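Local coordinates for protein fatty acid amide hydrolase (Candida albicans, PDB 6KVR) that probably hydrolyses monocarboxylic acid amides to the carboxylate and ammonium, as a serine hydrolase of the amidase signature family, at residues A[83-88]-A[303-308]; A[154-159]-A[244-249]; A[171-176]-A[411-416]; A[283-288]-A[402-407]. All coordinates share one frame; numbering follows the deposited sequence.

Contact 1 (A[83-88]-A[303-308]); sequences DLSATE and IDDLEL
The carboxylate of Asp305 is the flat group at the centre of this contact. Ala86 CB and Thr87 N lie on one side of its plane and Ser85 CB on the other, while Ala86 N and Thr87 OG1 come to its oxygen ends. The motif it serves is the start of helix 86-94, where Ser85 is the N-cap and forms a capping box with Glu88: Glu88 N donates to Ser85 OG (3.1 Å), and Ser85 N returns a bond to Glu88 OE1 (2.9 Å). Aspartate suits the neighbouring role because its short chain, with CG anti to the carbonyl carbon (chi1 -76°), carries two acceptors to the next amides of the first turn. Ala86 N reaches Asp305 OD1 at 2.7 Å on the syn lone pair, at an N-H...O angle of 159°. Thr87 N approaches Asp305 OD2 at 3.1 Å from above the carboxylate plane. Thus a box and a carboxylate from another helix share the N-H groups at this helix start, and the positive ends of helices 86-94 and 303-317 would probably favour the ionised form of this buried acid. A methyl is as much as fits here: Ala86 CB already lies 3.2 Å from Asp305 OD1, with Leu308 CD2 as a looser apolar neighbour. Asp304 pairs instead with Lys560, and Tyr571, the C-terminal residue, touches Asp305. The threonine hydroxyl completes the grip, since OG1 sits beside its own backbone N and Thr87 OG1 donates to Asp305 OD2 nearly along the C-O axis, at 3.1 Å.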
loop_
_atom_site.group_PDB
_atom_site.type_symbol
_atom_site.label_atom_id
_atom_site.label_comp_id
_atom_site.label_asym_id
_atom_site.label_seq_id
_atom_site.Cartn_x
_atom_site.Cartn_y
_atom_site.Cartn_z
ATOM N N ASP A 83 -7.157 33.681 17.436
ATOM C CA ASP A 83 -8.422 33.320 16.806
ATOM C C ASP A 83 -8.424 33.653 15.317
ATOM O O ASP A 83 -9.468 33.938 14.727
ATOM C CB ASP A 83 -9.599 33.977 17.528
ATOM C CG ASP A 83 -9.893 33.313 18.878
ATOM O OD1 ASP A 83 -9.618 32.095 19.007
ATOM O OD2 ASP A 83 -10.401 33.991 19.807
ATOM N N LEU A 84 -7.257 33.604 14.698
ATOM C CA LEU A 84 -7.141 33.607 13.250
ATOM C C LEU A 84 -6.782 32.195 12.797
ATOM O O LEU A 84 -6.060 31.481 13.497
ATOM C CB LEU A 84 -6.042 34.569 12.803
ATOM C CG LEU A 84 -6.248 36.067 12.641
ATOM C CD1 LEU A 84 -4.907 36.679 12.220
ATOM C CD2 LEU A 84 -7.384 36.410 11.685
ATOM N N SER A 85 -7.275 31.796 11.622
ATOM C CA SER A 85 -6.850 30.518 11.067
ATOM C C SER A 85 -5.354 30.547 10.782
ATOM O O SER A 85 -4.762 31.606 10.552
ATOM C CB SER A 85 -7.603 30.193 9.782
ATOM O OG SER A 85 -7.069 30.938 8.700
ATOM N N ALA A 86 -4.739 29.361 10.802
ATOM C CA ALA A 86 -3.335 29.258 10.422
ATOM C C ALA A 86 -3.103 29.793 9.013
ATOM O O ALA A 86 -2.044 30.367 8.729
ATOM C CB ALA A 86 -2.876 27.802 10.531
ATOM N N THR A 87 -4.082 29.625 8.124
ATOM C CA THR A 87 -3.954 30.157 6.774
ATOM C C THR A 87 -3.749 31.669 6.793
ATOM O O THR A 87 -2.802 32.181 6.192
ATOM C CB THR A 87 -5.178 29.775 5.943
ATOM O OG1 THR A 87 -5.353 28.354 5.984
ATOM C CG2 THR A 87 -4.987 30.190 4.493
ATOM N N GLU A 88 -4.606 32.402 7.506
ATOM C CA GLU A 88 -4.461 33.857 7.519
ATOM C C GLU A 88 -3.296 34.317 8.403
ATOM O O GLU A 88 -2.636 35.310 8.069
ATOM C CB GLU A 88 -5.787 34.512 7.922
ATOM C CG GLU A 88 -6.489 33.926 9.139
ATOM C CD GLU A 88 -8.000 34.261 9.183
ATOM O OE1 GLU A 88 -8.771 33.537 9.874
ATOM O OE2 GLU A 88 -8.409 35.262 8.548
ATOM N N ILE A 303 -11.318 24.058 8.512
ATOM C CA ILE A 303 -11.021 23.121 7.436
ATOM C C ILE A 303 -9.935 23.667 6.513
ATOM O O ILE A 303 -9.115 22.893 6.004
ATOM C CB ILE A 303 -12.311 22.773 6.677
ATOM C CG1 ILE A 303 -13.388 22.390 7.687
ATOM C CG2 ILE A 303 -12.061 21.670 5.644
ATOM C CD1 ILE A 303 -13.263 20.986 8.229
ATOM N N ASP A 304 -9.900 24.988 6.284
ATOM C CA ASP A 304 -8.796 25.602 5.542
ATOM C C ASP A 304 -7.448 25.155 6.088
ATOM O O ASP A 304 -6.512 24.881 5.327
ATOM C CB ASP A 304 -8.844 27.134 5.627
ATOM C CG ASP A 304 -10.160 27.725 5.185
ATOM O OD1 ASP A 304 -10.920 27.055 4.455
ATOM O OD2 ASP A 304 -10.423 28.885 5.584
ATOM N N ASP A 305 -7.329 25.112 7.412
ATOM C CA ASP A 305 -6.067 24.761 8.045
ATOM C C ASP A 305 -5.698 23.303 7.774
ATOM O O ASP A 305 -4.567 23.015 7.362
ATOM C CB ASP A 305 -6.168 25.076 9.533
ATOM C CG ASP A 305 -6.056 26.574 9.796
ATOM O OD1 ASP A 305 -5.936 26.986 10.962
ATOM O OD2 ASP A 305 -6.036 27.344 8.788
ATOM N N LEU A 306 -6.653 22.374 7.938
ATOM C CA LEU A 306 -6.435 20.997 7.485
ATOM C C LEU A 306 -5.952 20.973 6.041
ATOM O O LEU A 306 -5.005 20.260 5.706
ATOM C CB LEU A 306 -7.721 20.181 7.621
ATOM C CG LEU A 306 -8.417 20.131 8.988
ATOM C CD1 LEU A 306 -9.469 19.044 8.985
ATOM C CD2 LEU A 306 -7.398 19.889 10.091
ATOM N N GLU A 307 -6.583 21.770 5.172
ATOM C CA GLU A 307 -6.213 21.762 3.758
ATOM C C GLU A 307 -4.813 22.331 3.551
ATOM O O GLU A 307 -4.013 21.777 2.783
ATOM C CB GLU A 307 -7.251 22.540 2.943
ATOM C CG GLU A 307 -7.405 22.113 1.492
ATOM C CD GLU A 307 -6.425 22.824 0.566
ATOM O OE1 GLU A 307 -6.158 24.029 0.807
ATOM O OE2 GLU A 307 -5.969 22.208 -0.434
ATOM N N LEU A 308 -4.497 23.433 4.237
ATOM C CA LEU A 308 -3.162 24.017 4.149
ATOM C C LEU A 308 -2.093 22.991 4.499
ATOM O O LEU A 308 -1.055 22.900 3.833
ATOM C CB LEU A 308 -3.058 25.221 5.090
ATOM C CG LEU A 308 -1.641 25.777 5.293
ATOM C CD1 LEU A 308 -1.125 26.394 4.005
ATOM C CD2 LEU A 308 -1.526 26.764 6.446
#

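Contact 2 (A[154-159]-A[244-249]); sequences PISLKE and GGSAIG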
loop_
_atom_site.group_PDB
_atom_site.type_symbol
_atom_site.label_atom_id
_atom_site.label_comp_id
_atom_site.label_asym_id
_atom_site.label_seq_id
_atom_site.Cartn_x
_atom_site.Cartn_y
_atom_site.Cartn_z
ATOM N N PRO A 154 2.781 28.036 14.988
ATOM C CA PRO A 154 3.005 27.132 16.142
ATOM C C PRO A 154 2.131 25.889 16.073
ATOM O O PRO A 154 0.897 25.967 16.054
ATOM C CB PRO A 154 2.645 28.005 17.355
ATOM C CG PRO A 154 2.568 29.407 16.844
ATOM C CD PRO A 154 2.142 29.292 15.401
ATOM N N ILE A 155 2.779 24.725 16.079
ATOM C CA ILE A 155 2.131 23.443 15.832
ATOM C C ILE A 155 2.438 22.529 17.009
ATOM O O ILE A 155 3.589 22.450 17.450
ATOM C CB ILE A 155 2.599 22.845 14.490
ATOM C CG1 ILE A 155 2.010 23.664 13.334
ATOM C CG2 ILE A 155 2.235 21.360 14.363
ATOM C CD1 ILE A 155 2.206 23.058 11.965
ATOM N N SER A 156 1.403 21.888 17.550
ATOM C CA SER A 156 1.570 20.935 18.636
ATOM C C SER A 156 1.734 19.519 18.082
ATOM O O SER A 156 1.192 19.177 17.029
ATOM C CB SER A 156 0.380 20.989 19.594
ATOM O OG SER A 156 -0.832 20.805 18.886
ATOM N N LEU A 157 2.471 18.692 18.816
ATOM C CA LEU A 157 2.950 17.401 18.334
ATOM C C LEU A 157 2.599 16.311 19.339
ATOM O O LEU A 157 2.849 16.460 20.541
ATOM C CB LEU A 157 4.460 17.438 18.116
ATOM C CG LEU A 157 4.992 18.424 17.076
ATOM C CD1 LEU A 157 6.472 18.557 17.237
ATOM C CD2 LEU A 157 4.628 17.990 15.654
ATOM N N LYS A 158 1.998 15.228 18.850
ATOM C CA LYS A 158 1.767 14.067 19.702
ATOM C C LYS A 158 3.113 13.529 20.178
ATOM O O LYS A 158 4.074 13.473 19.406
ATOM C CB LYS A 158 0.982 13.005 18.931
ATOM C CG LYS A 158 0.392 11.876 19.758
ATOM C CD LYS A 158 -0.356 10.896 18.851
ATOM C CE LYS A 158 -0.818 9.658 19.627
ATOM N NZ LYS A 158 -1.918 8.909 18.926
ATOM N N GLU A 159 3.182 13.161 21.463
ATOM C CA GLU A 159 4.463 12.810 22.079
ATOM C C GLU A 159 5.153 11.636 21.377
ATOM O O GLU A 159 6.380 11.635 21.227
ATOM C CB GLU A 159 4.270 12.487 23.568
ATOM C CG GLU A 159 5.585 12.335 24.365
ATOM C CD GLU A 159 6.269 10.954 24.202
ATOM O OE1 GLU A 159 5.628 10.002 23.686
ATOM O OE2 GLU A 159 7.460 10.826 24.578
ATOM N N GLY A 244 -7.634 26.099 21.476
ATOM C CA GLY A 244 -6.893 27.118 20.756
ATOM C C GLY A 244 -5.460 27.305 21.207
ATOM O O GLY A 244 -4.824 28.289 20.811
ATOM N N GLY A 245 -4.932 26.391 22.019
ATOM C CA GLY A 245 -3.562 26.490 22.490
ATOM C C GLY A 245 -2.508 26.291 21.419
ATOM O O GLY A 245 -1.327 26.542 21.687
ATOM N N SER A 246 -2.895 25.839 20.229
ATOM C CA SER A 246 -1.996 25.839 19.088
ATOM C C SER A 246 -2.836 26.068 17.839
ATOM O O SER A 246 -4.062 25.956 17.867
ATOM C CB SER A 246 -1.193 24.530 18.992
ATOM O OG SER A 246 -2.035 23.443 18.664
ATOM N N ALA A 247 -2.160 26.359 16.727
ATOM C CA ALA A 247 -2.859 26.643 15.478
ATOM C C ALA A 247 -3.198 25.380 14.685
ATOM O O ALA A 247 -4.235 25.332 14.001
ATOM C CB ALA A 247 -2.011 27.587 14.615
ATOM N N ILE A 248 -2.319 24.374 14.719
ATOM C CA ILE A 248 -2.580 23.063 14.137
ATOM C C ILE A 248 -1.971 22.024 15.064
ATOM O O ILE A 248 -0.946 22.269 15.707
ATOM C CB ILE A 248 -2.000 22.906 12.711
ATOM C CG1 ILE A 248 -2.401 24.072 11.818
ATOM C CG2 ILE A 248 -2.460 21.593 12.073
ATOM C CD1 ILE A 248 -1.809 24.013 10.409
ATOM N N GLY A 249 -2.624 20.867 15.149
ATOM C CA GLY A 249 -2.059 19.733 15.856
ATOM C C GLY A 249 -1.828 18.547 14.937
ATOM O O GLY A 249 -2.482 18.416 13.900
#
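Pro154 opens the segment with its carbonyl: Ala247 N donates to Pro154 O at 3.2 Å, nearly along the C=O axis. The proline ring, apolar and without an N-H, packs on Val103 and Phe107 of helix 100-118. Ile155 follows on one face of the sheet, lying side by side with Ile248 and pointing the same way, its CG1 4.1 Å from Ile248 CB; a branched side chain fills such a buried face well. Ser156 then turns to the other face and makes the firm parallel bridge to Gly249, with Ser156 N bonded to Ile248 O at 3.0 Å. Its OG, held between backbone N and carbonyl carbon (chi1 54°), lies 2.9 Å from Ser246 OG and hydrogen-bonds Glu237. Glycine fits opposite, because Ser156 OG already comes within 3.4 Å of Gly249 CA. Beyond this, Lys158 extends away from 244-249, with NZ bonded to Ser233 and Ser252. The parallel pair 155-158 and 248-253 belongs to the central mixed sheet of the amidase fold. Glu237 binds Ser156 OG, and Ser246 OG lies close by, so buried hydroxyls sit beside the backbone ladder with polar partners at hand, consistent with holding the strand that carries Lys158, the predicted charge-relay lysine.

Contact 3 (A[171-176]-A[411-416]); sequences GYVSKI and SNEPLT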
loop_
_atom_site.group_PDB
_atom_site.type_symbol
_atom_site.label_atom_id
_atom_site.label_comp_id
_atom_site.label_asym_id
_atom_site.label_seq_id
_atom_site.Cartn_x
_atom_site.Cartn_y
_atom_site.Cartn_z
ATOM N N GLY A 171 4.091 6.691 25.680
ATOM C CA GLY A 171 3.289 6.213 26.785
ATOM C C GLY A 171 3.839 5.012 27.537
ATOM O O GLY A 171 3.212 4.580 28.516
ATOM N N TYR A 172 4.983 4.458 27.126
ATOM C CA TYR A 172 5.568 3.284 27.773
ATOM C C TYR A 172 6.664 3.742 28.724
ATOM O O TYR A 172 7.607 4.424 28.305
ATOM C CB TYR A 172 6.142 2.304 26.747
ATOM C CG TYR A 172 5.131 1.740 25.769
ATOM C CD1 TYR A 172 4.282 0.699 26.136
ATOM C CD2 TYR A 172 5.028 2.245 24.478
ATOM C CE1 TYR A 172 3.360 0.167 25.240
ATOM C CE2 TYR A 172 4.105 1.734 23.584
ATOM C CZ TYR A 172 3.273 0.697 23.972
ATOM O OH TYR A 172 2.366 0.181 23.080
ATOM N N VAL A 173 6.541 3.389 30.005
ATOM C CA VAL A 173 7.552 3.839 30.963
ATOM C C VAL A 173 8.906 3.233 30.618
ATOM O O VAL A 173 9.944 3.900 30.718
ATOM C CB VAL A 173 7.119 3.517 32.406
ATOM C CG1 VAL A 173 8.317 3.609 33.360
ATOM C CG2 VAL A 173 6.012 4.489 32.826
ATOM N N SER A 174 8.909 1.972 30.156
ATOM C CA SER A 174 10.147 1.338 29.730
ATOM C C SER A 174 10.912 2.165 28.704
ATOM O O SER A 174 12.133 2.037 28.615
ATOM C CB SER A 174 9.851 -0.055 29.170
ATOM O OG SER A 174 9.217 0.049 27.904
ATOM N N LYS A 175 10.238 3.039 27.956
ATOM C CA LYS A 175 10.889 3.843 26.930
ATOM C C LYS A 175 11.249 5.247 27.410
ATOM O O LYS A 175 11.649 6.088 26.595
ATOM C CB LYS A 175 10.000 3.933 25.685
ATOM C CG LYS A 175 9.823 2.613 24.968
ATOM C CD LYS A 175 11.015 2.405 24.047
ATOM C CE LYS A 175 11.245 0.970 23.661
ATOM N NZ LYS A 175 12.129 0.969 22.470
ATOM N N ILE A 176 11.127 5.527 28.709
ATOM C CA ILE A 176 11.482 6.856 29.196
ATOM C C ILE A 176 12.967 7.145 29.034
ATOM O O ILE A 176 13.382 8.303 29.163
ATOM C CB ILE A 176 11.034 7.027 30.666
ATOM C CG1 ILE A 176 11.039 8.508 31.070
ATOM C CG2 ILE A 176 11.903 6.194 31.594
ATOM C CD1 ILE A 176 10.621 8.739 32.511
ATOM N N SER A 411 9.078 -2.393 32.021
ATOM C CA SER A 411 9.089 -1.569 33.215
ATOM C C SER A 411 8.201 -2.117 34.321
ATOM O O SER A 411 8.238 -1.586 35.436
ATOM C CB SER A 411 8.637 -0.142 32.882
ATOM O OG SER A 411 7.217 -0.099 32.805
ATOM N N ASN A 412 7.376 -3.126 34.030
ATOM C CA ASN A 412 6.426 -3.681 34.992
ATOM C C ASN A 412 5.451 -2.631 35.530
ATOM O O ASN A 412 4.898 -2.794 36.620
ATOM C CB ASN A 412 7.176 -4.376 36.127
ATOM C CG ASN A 412 7.746 -5.703 35.693
ATOM O OD1 ASN A 412 8.959 -5.886 35.625
ATOM N ND2 ASN A 412 6.867 -6.626 35.343
ATOM N N GLU A 413 5.216 -1.564 34.759
ATOM C CA GLU A 413 4.321 -0.487 35.168
ATOM C C GLU A 413 2.893 -1.003 35.334
ATOM O O GLU A 413 2.486 -1.947 34.650
ATOM C CB GLU A 413 4.338 0.655 34.139
ATOM C CG GLU A 413 3.908 0.260 32.702
ATOM C CD GLU A 413 3.677 1.479 31.780
ATOM O OE1 GLU A 413 2.787 2.317 32.082
ATOM O OE2 GLU A 413 4.389 1.609 30.748
ATOM N N PRO A 414 2.104 -0.397 36.234
ATOM C CA PRO A 414 0.748 -0.910 36.478
ATOM C C PRO A 414 -0.157 -0.697 35.268
ATOM O O PRO A 414 -0.121 0.347 34.611
ATOM C CB PRO A 414 0.265 -0.101 37.696
ATOM C CG PRO A 414 1.140 1.105 37.750
ATOM C CD PRO A 414 2.459 0.701 37.159
ATOM N N LEU A 415 -0.975 -1.704 34.988
ATOM C CA LEU A 415 -1.888 -1.647 33.853
ATOM C C LEU A 415 -3.069 -0.723 34.139
ATOM O O LEU A 415 -3.716 -0.819 35.186
ATOM C CB LEU A 415 -2.384 -3.049 33.525
ATOM C CG LEU A 415 -1.288 -3.973 32.977
ATOM C CD1 LEU A 415 -1.869 -5.323 32.623
ATOM C CD2 LEU A 415 -0.617 -3.357 31.762
ATOM N N THR A 416 -3.337 0.180 33.205
ATOM C CA THR A 416 -4.519 1.033 33.244
ATOM C C THR A 416 -5.786 0.223 32.926
ATOM O O THR A 416 -5.735 -0.852 32.316
ATOM C CB THR A 416 -4.290 2.183 32.257
ATOM O OG1 THR A 416 -3.459 3.184 32.881
ATOM C CG2 THR A 416 -5.564 2.763 31.700
HETATM O O HOH W 1 1.846 4.963 31.105
HETATM O O HOH W 2 6.600 0.049 30.175
#
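Tight packing is concentrated where Val173 meets Ser411 and Glu413. Val173 N donates to Glu413 OE2 at 2.9 Å along an almost straight line (173°), although it comes from above the carboxylate plane, 43° out of it. Beside this bond the valine CB is 3.6 Å from Ser411 OG, and its branches divide the neighbours: CG1, anti to the backbone N, rests against Ser411 CB at 3.8 Å, while CG2 leans towards the Glu413 carboxylate. A branched, apolar residue suits the wedge between them, and Trp27 of helix 20-40 touches both Val173 and Ser411. After helix 402-409 the chain makes an ST turn, in which Ser411 OG accepts from Glu413 N at 3.2 Å; the short serine can fold back because its OG lies between backbone N and carbonyl carbon. Glutamate follows with enough length, extended beyond CG, to reach the 3-10 turn that begins at Val173, and its donors probably stabilise its charge. The 171-176 loop brings the Tyr172 side chain to about 5 Å from that of Leu207, a predicted substrate-binding residue. The looser side is filled by water. One water donates both to Gly171 O and to Glu413 OE1, each at 3.0 Å. A second accepts from Ser174 N and lies 2.7 Å from Ser411 OG and 2.8 Å from Glu413 OE2. Glu413 OE1 also accepts from Gln205 NE2 and Asn215 ND2.

Contact 4 (A[283-288]-A[402-407]); sequences VSSGAG and HMQRKL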
loop_
_atom_site.group_PDB
_atom_site.type_symbol
_atom_site.label_atom_id
_atom_site.label_comp_id
_atom_site.label_asym_id
_atom_site.label_seq_id
_atom_site.Cartn_x
_atom_site.Cartn_y
_atom_site.Cartn_z
ATOM N N VAL A 283 7.482 5.895 18.496
ATOM C CA VAL A 283 7.388 4.761 19.411
ATOM C C VAL A 283 5.943 4.274 19.442
ATOM O O VAL A 283 5.012 5.070 19.643
ATOM C CB VAL A 283 7.869 5.132 20.830
ATOM C CG1 VAL A 283 7.521 4.025 21.814
ATOM C CG2 VAL A 283 9.353 5.361 20.832
ATOM N N SER A 284 5.762 2.969 19.254
ATOM C CA SER A 284 4.461 2.309 19.329
ATOM C C SER A 284 4.735 0.819 19.287
ATOM O O SER A 284 5.872 0.390 19.077
ATOM C CB SER A 284 3.528 2.724 18.182
ATOM O OG SER A 284 3.668 1.851 17.061
ATOM N N SER A 285 3.688 0.028 19.480
ATOM C CA SER A 285 3.827 -1.417 19.359
ATOM C C SER A 285 3.552 -1.936 17.938
ATOM O O SER A 285 3.439 -3.151 17.742
ATOM C CB SER A 285 2.913 -2.108 20.369
ATOM O OG SER A 285 1.578 -2.097 19.900
ATOM N N GLY A 286 3.473 -1.055 16.943
ATOM C CA GLY A 286 3.016 -1.419 15.614
ATOM C C GLY A 286 4.069 -1.747 14.574
ATOM O O GLY A 286 3.725 -1.839 13.385
ATOM N N ALA A 287 5.330 -1.940 14.968
ATOM C CA ALA A 287 6.389 -2.211 13.995
ATOM C C ALA A 287 6.057 -3.453 13.165
ATOM O O ALA A 287 5.827 -4.534 13.711
ATOM C CB ALA A 287 7.732 -2.396 14.702
ATOM N N GLY A 288 6.027 -3.289 11.843
ATOM C CA GLY A 288 5.770 -4.391 10.949
ATOM C C GLY A 288 4.307 -4.706 10.742
ATOM O O GLY A 288 3.990 -5.632 9.979
ATOM N N HIS A 402 2.192 -9.724 21.759
ATOM C CA HIS A 402 3.635 -9.879 21.952
ATOM C C HIS A 402 4.344 -8.544 22.155
ATOM O O HIS A 402 5.106 -8.373 23.118
ATOM C CB HIS A 402 4.268 -10.588 20.760
ATOM C CG HIS A 402 5.756 -10.463 20.742
ATOM N ND1 HIS A 402 6.565 -11.157 21.614
ATOM C CD2 HIS A 402 6.580 -9.685 20.000
ATOM C CE1 HIS A 402 7.827 -10.834 21.391
ATOM N NE2 HIS A 402 7.862 -9.941 20.420
HETATM N N MSE A 403 4.165 -7.606 21.223
HETATM C CA MSE A 403 4.857 -6.318 21.348
HETATM C C MSE A 403 4.353 -5.441 22.504
HETATM O O MSE A 403 5.165 -4.820 23.209
HETATM C CB MSE A 403 4.775 -5.519 20.047
HETATM C CG MSE A 403 5.799 -4.393 20.011
HETATM SE SE MSE A 403 7.645 -5.051 20.002
HETATM C CE MSE A 403 7.727 -5.480 18.104
ATOM N N GLN A 404 3.030 -5.348 22.681
ATOM C CA GLN A 404 2.511 -4.592 23.823
ATOM C C GLN A 404 3.052 -5.162 25.133
ATOM O O GLN A 404 3.485 -4.410 26.021
ATOM C CB GLN A 404 0.978 -4.604 23.828
ATOM C CG GLN A 404 0.310 -3.803 22.706
ATOM C CD GLN A 404 0.269 -2.290 22.971
ATOM O OE1 GLN A 404 1.027 -1.761 23.790
ATOM N NE2 GLN A 404 -0.622 -1.591 22.264
ATOM N N ARG A 405 3.051 -6.496 25.266
ATOM C CA ARG A 405 3.559 -7.120 26.491
ATOM C C ARG A 405 5.054 -6.848 26.687
ATOM O O ARG A 405 5.496 -6.571 27.805
ATOM C CB ARG A 405 3.282 -8.627 26.473
ATOM C CG ARG A 405 3.411 -9.309 27.848
ATOM C CD ARG A 405 2.735 -10.671 27.868
ATOM N NE ARG A 405 3.187 -11.472 26.739
ATOM C CZ ARG A 405 2.446 -11.742 25.670
ATOM N NH1 ARG A 405 1.178 -11.360 25.593
ATOM N NH2 ARG A 405 2.994 -12.395 24.650
ATOM N N LYS A 406 5.849 -6.909 25.612
ATOM C CA LYS A 406 7.274 -6.622 25.750
ATOM C C LYS A 406 7.512 -5.195 26.221
ATOM O O LYS A 406 8.332 -4.957 27.118
ATOM C CB LYS A 406 8.003 -6.867 24.436
ATOM C CG LYS A 406 9.495 -6.627 24.556
ATOM C CD LYS A 406 10.037 -5.922 23.322
ATOM C CE LYS A 406 10.370 -6.912 22.223
ATOM N NZ LYS A 406 11.415 -7.877 22.665
ATOM N N LEU A 407 6.806 -4.225 25.631
ATOM C CA LEU A 407 7.036 -2.835 26.027
ATOM C C LEU A 407 6.501 -2.545 27.425
ATOM O O LEU A 407 7.085 -1.741 28.145
ATOM C CB LEU A 407 6.417 -1.889 25.004
ATOM C CG LEU A 407 7.067 -1.970 23.611
ATOM C CD1 LEU A 407 6.062 -1.596 22.541
ATOM C CD2 LEU A 407 8.303 -1.072 23.533
#
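Ser285 points at helix 402-409 and is the centre of the contact, with Met403, Gln404 and Leu407 set around it on the helix side. The clearest orientation is that of its hydroxyl to the Gln404 amide: Ser285 OG lies over the amide face, 3.3 Å from Gln404 CD and equally 3.3 Å from Gln404 NE2, so it meets the flat group from above and makes no hydrogen bond there. Glutamine can offer that face because its chain bends at chi2 (-79°) and its two polar ends are held elsewhere, OE1 by Tyr172 OH and NE2 by Thr206 O. Met403, present as selenomethionine, comes alongside from the preceding position. Its CG, anti to the backbone N, packs 3.7 Å from Ser285 CB and 3.5 Å from Ser285 O, and the further bends at chi2 and chi3 bring CE towards Ala287 CB. Between strands 268-271 and 295-300 the loop is shaped by an ST turn, in which Ser284 OG accepts from Gly286 N at 2.9 Å; serine supplies the acceptor while pointing away from the helix, and its side chain is about 4 Å from that of Leu207, a predicted substrate-binding residue. One helical turn after Met403, Leu407 extends CD1 to 3.9 Å from Ser285 CB and 4.0 Å from Ser284 O, an apolar tip that suits the hydrocarbon part of a small serine. Farther along, Gly288 O bonds Asn441 ND2 of the second subunit, and Ala287 packs on Val442 of that same neighbouring chain.

Contact 2 is the most central of the four, a buried strand pair of the mixed sheet, and contact 1 touches it, with Ala86 CB packing on Ile248 CD1 and Ala247 CB. Both use backbone N-H groups, but contact 2 satisfies them with carbonyls of a sheet and contact 1 with a carboxylate at a helix start. Contacts 3 and 4 lie across the chain's centre from contact 1 and share the region of helix 402-409: Ser174 OG meets Leu407 O between them. Contact 3 is buried despite its distance from the centre, polar and partly water-mediated. Contacts 1 and 4 are only partly buried; contact 4 has no hydrogen bond across its segments and adjoins the second subunit.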